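Side-chain contacts in nitrate transport protein nrtA (Synechocystis sp., PDB 2G29), which binds nitrate as the substrate-binding subunit of the NrtABCD ABC transporter, which takes up nitrate and probably nitrite: residues A58-P63 against L259-M264; A194-N199 against F208-P213. All coordinates share one frame; numbering follows the deposited sequence.

Contact 1 (A58-P63 against L259-M264)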
loop_
_atom_site.group_PDB
_atom_site.type_symbol
_atom_site.label_atom_id
_atom_site.label_comp_id
_atom_site.label_asym_id
_atom_site.label_seq_id
_atom_site.Cartn_x
_atom_site.Cartn_y
_atom_site.Cartn_z
ATOM N N ALA A 58 -18.813 15.497 -0.729
ATOM C CA ALA A 58 -19.849 16.509 -0.887
ATOM C C ALA A 58 -19.973 17.345 0.372
ATOM O O ALA A 58 -20.188 18.544 0.290
ATOM C CB ALA A 58 -21.182 15.831 -1.234
ATOM N N LYS A 59 -19.830 16.706 1.527
ATOM C CA LYS A 59 -19.885 17.411 2.796
ATOM C C LYS A 59 -18.838 18.542 2.810
ATOM O O LYS A 59 -19.073 19.600 3.400
ATOM C CB LYS A 59 -19.669 16.424 3.946
ATOM C CG LYS A 59 -19.650 17.056 5.333
ATOM C CD LYS A 59 -19.524 16.020 6.426
ATOM C CE LYS A 59 -19.334 16.680 7.769
ATOM N NZ LYS A 59 -19.183 15.672 8.837
ATOM N N TYR A 60 -17.693 18.333 2.161
ATOM C CA TYR A 60 -16.664 19.371 2.093
ATOM C C TYR A 60 -16.616 20.191 0.792
ATOM O O TYR A 60 -15.551 20.607 0.349
ATOM C CB TYR A 60 -15.272 18.770 2.423
ATOM C CG TYR A 60 -15.229 18.268 3.842
ATOM C CD1 TYR A 60 -15.518 16.942 4.144
ATOM C CD2 TYR A 60 -15.105 19.170 4.913
ATOM C CE1 TYR A 60 -15.716 16.526 5.453
ATOM C CE2 TYR A 60 -15.300 18.754 6.222
ATOM C CZ TYR A 60 -15.614 17.438 6.495
ATOM O OH TYR A 60 -15.869 17.027 7.801
ATOM N N GLY A 61 -17.780 20.405 0.171
ATOM C CA GLY A 61 -17.868 21.247 -1.006
ATOM C C GLY A 61 -17.362 20.767 -2.346
ATOM O O GLY A 61 -17.183 21.563 -3.275
ATOM N N MET A 62 -17.169 19.458 -2.458
ATOM C CA MET A 62 -16.677 18.876 -3.687
ATOM C C MET A 62 -17.547 17.689 -4.013
ATOM O O MET A 62 -17.132 16.534 -3.908
ATOM C CB MET A 62 -15.217 18.477 -3.492
ATOM C CG MET A 62 -14.345 19.727 -3.326
ATOM S SD MET A 62 -12.667 19.310 -3.178
ATOM C CE MET A 62 -12.252 19.197 -4.938
ATOM N N PRO A 63 -18.800 17.953 -4.400
ATOM C CA PRO A 63 -19.672 16.829 -4.722
ATOM C C PRO A 63 -19.450 16.237 -6.113
ATOM O O PRO A 63 -20.157 15.301 -6.470
ATOM C CB PRO A 63 -21.064 17.428 -4.583
ATOM C CG PRO A 63 -20.860 18.809 -5.038
ATOM C CD PRO A 63 -19.562 19.214 -4.376
ATOM N N LEU A 259 -10.593 17.841 0.233
ATOM C CA LEU A 259 -10.472 16.410 -0.097
ATOM C C LEU A 259 -9.859 15.649 1.083
ATOM O O LEU A 259 -10.303 14.538 1.408
ATOM C CB LEU A 259 -9.572 16.183 -1.316
ATOM C CG LEU A 259 -10.073 16.547 -2.696
ATOM C CD1 LEU A 259 -8.948 16.196 -3.677
ATOM C CD2 LEU A 259 -11.356 15.766 -3.028
ATOM N N LEU A 260 -8.811 16.218 1.699
ATOM C CA LEU A 260 -8.136 15.573 2.809
ATOM C C LEU A 260 -9.071 15.361 3.979
ATOM O O LEU A 260 -9.084 14.312 4.562
ATOM C CB LEU A 260 -6.910 16.382 3.245
ATOM C CG LEU A 260 -5.548 15.703 3.363
ATOM C CD1 LEU A 260 -4.648 16.607 4.190
ATOM C CD2 LEU A 260 -5.623 14.273 3.930
ATOM N N MET A 261 -9.861 16.382 4.321
ATOM C CA MET A 261 -10.786 16.220 5.438
ATOM C C MET A 261 -11.834 15.154 5.095
ATOM O O MET A 261 -12.192 14.360 5.963
ATOM C CB MET A 261 -11.465 17.551 5.769
ATOM C CG MET A 261 -10.459 18.580 6.308
ATOM S SD MET A 261 -11.236 20.129 6.926
ATOM C CE MET A 261 -11.782 20.720 5.507
ATOM N N ALA A 262 -12.309 15.125 3.856
ATOM C CA ALA A 262 -13.282 14.108 3.459
ATOM C C ALA A 262 -12.666 12.720 3.585
ATOM O O ALA A 262 -13.309 11.794 4.090
ATOM C CB ALA A 262 -13.735 14.339 2.042
ATOM N N VAL A 263 -11.410 12.580 3.153
ATOM C CA VAL A 263 -10.746 11.272 3.261
ATOM C C VAL A 263 -10.528 10.859 4.733
ATOM O O VAL A 263 -10.683 9.701 5.094
ATOM C CB VAL A 263 -9.396 11.292 2.490
ATOM C CG1 VAL A 263 -8.546 10.048 2.821
ATOM C CG2 VAL A 263 -9.679 11.299 0.968
ATOM N N MET A 264 -10.169 11.802 5.597
ATOM C CA MET A 264 -9.986 11.499 7.006
ATOM C C MET A 264 -11.292 11.019 7.655
ATOM O O MET A 264 -11.296 10.072 8.454
ATOM C CB MET A 264 -9.537 12.746 7.747
ATOM C CG MET A 264 -8.131 13.118 7.494
ATOM S SD MET A 264 -7.720 14.631 8.403
ATOM C CE MET A 264 -6.119 14.727 7.930
#
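M261 lies against the ring of Y60 in a Met-aromatic contact that joins the end of helix 56-59 to helix 253-271. Y60 is the first residue to leave helical geometry, and G61, at positive phi, is the C-prime residue of the Schellman motif that ends the helix. Following M261 outward, CB sits squarely over the middle of the Y60 face, 4.0 Å from the ring centroid and only 9° off the normal, a CH-pi contact. CG stands further from the ring, and SD is oblique to it, 5.1 Å from the centroid of the Y60 ring. The bend at the last torsion (chi3 -68°) brings CE back to the rim, where it meets Y60 CD2 at 3.7 Å. On the opposite face K59 CG lies 4.0 Å above the plane of the Y60 ring, displaced toward its rim. The aromatic group thus has an aliphatic neighbour on each face, and its CD1 side reaches the helix at A262, with CD1 3.8 Å from A262 CB. Beyond the ring, K59 NZ forms a salt bridge with E265 OE1, to which Y60 OH adds a weak hydrogen bond. M261 also packs on A370 and A373 of helix 364-373. Three residues before A262, L259 meets M62 of the loop, the two side chains crossing at about a right angle. The CB of L259 points away from the loop, but its CD2 branch swings out to lie 3.8 Å from M62 SD.

Contact 2 (A194-N199 against F208-P213). With NO3 (nitrate ion), chain B.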
loop_
_atom_site.group_PDB
_atom_site.type_symbol
_atom_site.label_atom_id
_atom_site.label_comp_id
_atom_site.label_asym_id
_atom_site.label_seq_id
_atom_site.Cartn_x
_atom_site.Cartn_y
_atom_site.Cartn_z
ATOM N N ALA A 194 -5.307 -6.856 -9.536
ATOM C CA ALA A 194 -6.517 -7.580 -9.848
ATOM C C ALA A 194 -6.300 -8.773 -10.761
ATOM O O ALA A 194 -7.246 -9.504 -11.063
ATOM C CB ALA A 194 -7.524 -6.625 -10.462
ATOM N N GLN A 195 -5.062 -8.982 -11.212
ATOM C CA GLN A 195 -4.744 -10.091 -12.095
ATOM C C GLN A 195 -3.839 -11.132 -11.417
ATOM O O GLN A 195 -3.473 -12.135 -12.046
ATOM C CB GLN A 195 -4.048 -9.584 -13.364
ATOM C CG GLN A 195 -4.971 -8.713 -14.235
ATOM C CD GLN A 195 -4.240 -8.043 -15.392
ATOM O OE1 GLN A 195 -3.338 -8.633 -16.007
ATOM N NE2 GLN A 195 -4.632 -6.806 -15.704
ATOM N N MET A 196 -3.517 -10.929 -10.129
ATOM C CA MET A 196 -2.642 -11.880 -9.431
ATOM C C MET A 196 -3.248 -13.280 -9.352
ATOM O O MET A 196 -2.547 -14.272 -9.617
ATOM C CB MET A 196 -2.336 -11.357 -8.018
ATOM C CG MET A 196 -1.374 -10.199 -7.963
ATOM S SD MET A 196 0.313 -10.814 -8.188
ATOM C CE MET A 196 1.233 -9.285 -7.962
ATOM N N VAL A 197 -4.518 -13.380 -8.963
ATOM C CA VAL A 197 -5.162 -14.682 -8.846
ATOM C C VAL A 197 -5.187 -15.416 -10.205
ATOM O O VAL A 197 -4.832 -16.606 -10.282
ATOM C CB VAL A 197 -6.593 -14.504 -8.229
ATOM C CG1 VAL A 197 -7.374 -15.841 -8.263
ATOM C CG2 VAL A 197 -6.466 -14.070 -6.789
ATOM N N ALA A 198 -5.532 -14.713 -11.289
ATOM C CA ALA A 198 -5.574 -15.370 -12.607
ATOM C C ALA A 198 -4.198 -15.875 -13.011
ATOM O O ALA A 198 -4.063 -16.938 -13.646
ATOM C CB ALA A 198 -6.087 -14.398 -13.659
ATOM N N ASN A 199 -3.167 -15.123 -12.652
ATOM C CA ASN A 199 -1.811 -15.525 -12.990
ATOM C C ASN A 199 -1.327 -16.731 -12.203
ATOM O O ASN A 199 -0.704 -17.628 -12.786
ATOM C CB ASN A 199 -0.846 -14.348 -12.812
ATOM C CG ASN A 199 -0.765 -13.498 -14.054
ATOM O OD1 ASN A 199 0.134 -13.682 -14.876
ATOM N ND2 ASN A 199 -1.719 -12.594 -14.226
ATOM N N PHE A 208 3.691 -14.692 -4.655
ATOM C CA PHE A 208 3.291 -13.336 -4.992
ATOM C C PHE A 208 2.866 -12.545 -3.768
ATOM O O PHE A 208 2.438 -13.114 -2.755
ATOM C CB PHE A 208 2.184 -13.320 -6.073
ATOM C CG PHE A 208 0.865 -13.969 -5.668
ATOM C CD1 PHE A 208 -0.221 -13.164 -5.317
ATOM C CD2 PHE A 208 0.665 -15.365 -5.757
ATOM C CE1 PHE A 208 -1.498 -13.749 -5.075
ATOM C CE2 PHE A 208 -0.581 -15.923 -5.514
ATOM C CZ PHE A 208 -1.680 -15.106 -5.171
ATOM N N CYS A 209 2.945 -11.229 -3.878
ATOM C CA CYS A 209 2.562 -10.341 -2.794
ATOM C C CYS A 209 1.601 -9.311 -3.361
ATOM O O CYS A 209 1.916 -8.670 -4.381
ATOM C CB CYS A 209 3.806 -9.669 -2.217
ATOM S SG CYS A 209 3.461 -8.631 -0.789
ATOM N N VAL A 210 0.450 -9.146 -2.689
ATOM C CA VAL A 210 -0.617 -8.254 -3.181
ATOM C C VAL A 210 -1.533 -7.922 -1.992
ATOM O O VAL A 210 -1.560 -8.644 -1.013
ATOM C CB VAL A 210 -1.428 -8.997 -4.294
ATOM C CG1 VAL A 210 -2.134 -10.236 -3.700
ATOM C CG2 VAL A 210 -2.458 -8.090 -4.959
ATOM N N GLY A 211 -2.247 -6.805 -2.054
ATOM C CA GLY A 211 -3.135 -6.475 -0.937
ATOM C C GLY A 211 -4.505 -7.140 -1.000
ATOM O O GLY A 211 -4.907 -7.743 -2.021
ATOM N N GLU A 212 -5.211 -7.087 0.144
ATOM C CA GLU A 212 -6.563 -7.646 0.193
ATOM C C GLU A 212 -7.380 -6.968 -0.920
ATOM O O GLU A 212 -7.166 -5.790 -1.247
ATOM C CB GLU A 212 -7.204 -7.364 1.546
ATOM C CG GLU A 212 -6.527 -7.999 2.777
ATOM C CD GLU A 212 -6.497 -9.539 2.799
ATOM O OE1 GLU A 212 -7.116 -10.204 1.923
ATOM O OE2 GLU A 212 -5.873 -10.074 3.743
ATOM N N PRO A 213 -8.414 -7.638 -1.419
ATOM C CA PRO A 213 -8.929 -8.965 -1.041
ATOM C C PRO A 213 -8.270 -10.165 -1.720
ATOM O O PRO A 213 -8.688 -11.304 -1.505
ATOM C CB PRO A 213 -10.397 -8.849 -1.455
ATOM C CG PRO A 213 -10.267 -8.141 -2.827
ATOM C CD PRO A 213 -9.237 -7.026 -2.494
HETATM N N NO3 B . -1.810 -4.103 -3.906
HETATM O O1 NO3 B . -2.225 -3.913 -2.619
HETATM O O2 NO3 B . -1.755 -5.228 -4.659
HETATM O O3 NO3 B . -1.277 -2.873 -4.618
#
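A buried, apolar helix-on-strand contact, with a Met-aromatic component, sets M196 at the start of helix 196-201 against F208 and V210 of strand 207-211. The M196 side chain runs alongside those of F208 and V210, pointing the opposite way to each. Its CB faces F208 CD1 and CE1, its CG touches V210 CG2 at 3.8 Å, and the bend at chi2 (-78°) turns SD to F208 CD1 at 3.7 Å, where the sulfur stands oblique to the ring. At the tip, CE lies 3.7 Å from C209 O, a buried carbonyl oxygen with no hydrogen-bond partner in the model. Shortening M196 to an alanine removes CG, SD and CE, which is likely to leave V210 CG2 without this neighbour and F208 CD1 with CB alone against it. V210 faces two ways, since the CG2 that meets M196 also lies unusually close, 3.0 Å, to nitrate O2. The next residue grips the anion: G211 N donates to nitrate O2 at 3.1 Å in a nearly straight bond (168°) and more weakly to O1, for which a glycine leaves room. W73 and K240 also hydrogen-bond the ion, probably from the other domain, completing the nitrate site of a C-clamp-shaped solute-binding protein.

Both contacts are apolar and carry a methionine sulfur beside an aromatic ring, yet their settings differ. The centre of contact 1 lies about 22 Å from the centre of the chain; three of its five touching residues are buried and the others partly exposed, with a lysine-glutamate salt bridge at its margin. It joins helices and a turn, away from the nitrate site. The centre of contact 2 lies about 13 Å from that of the chain, its touching residues are all buried, and its strand is the middle one of a five-stranded sheet, with its end at the nitrate. No element is shared: the centres of contacts 1 and 2 are about 30 Å apart and their nearest atoms about 16 Å. In sequence, both segments of contact 2 fall between those of contact 1.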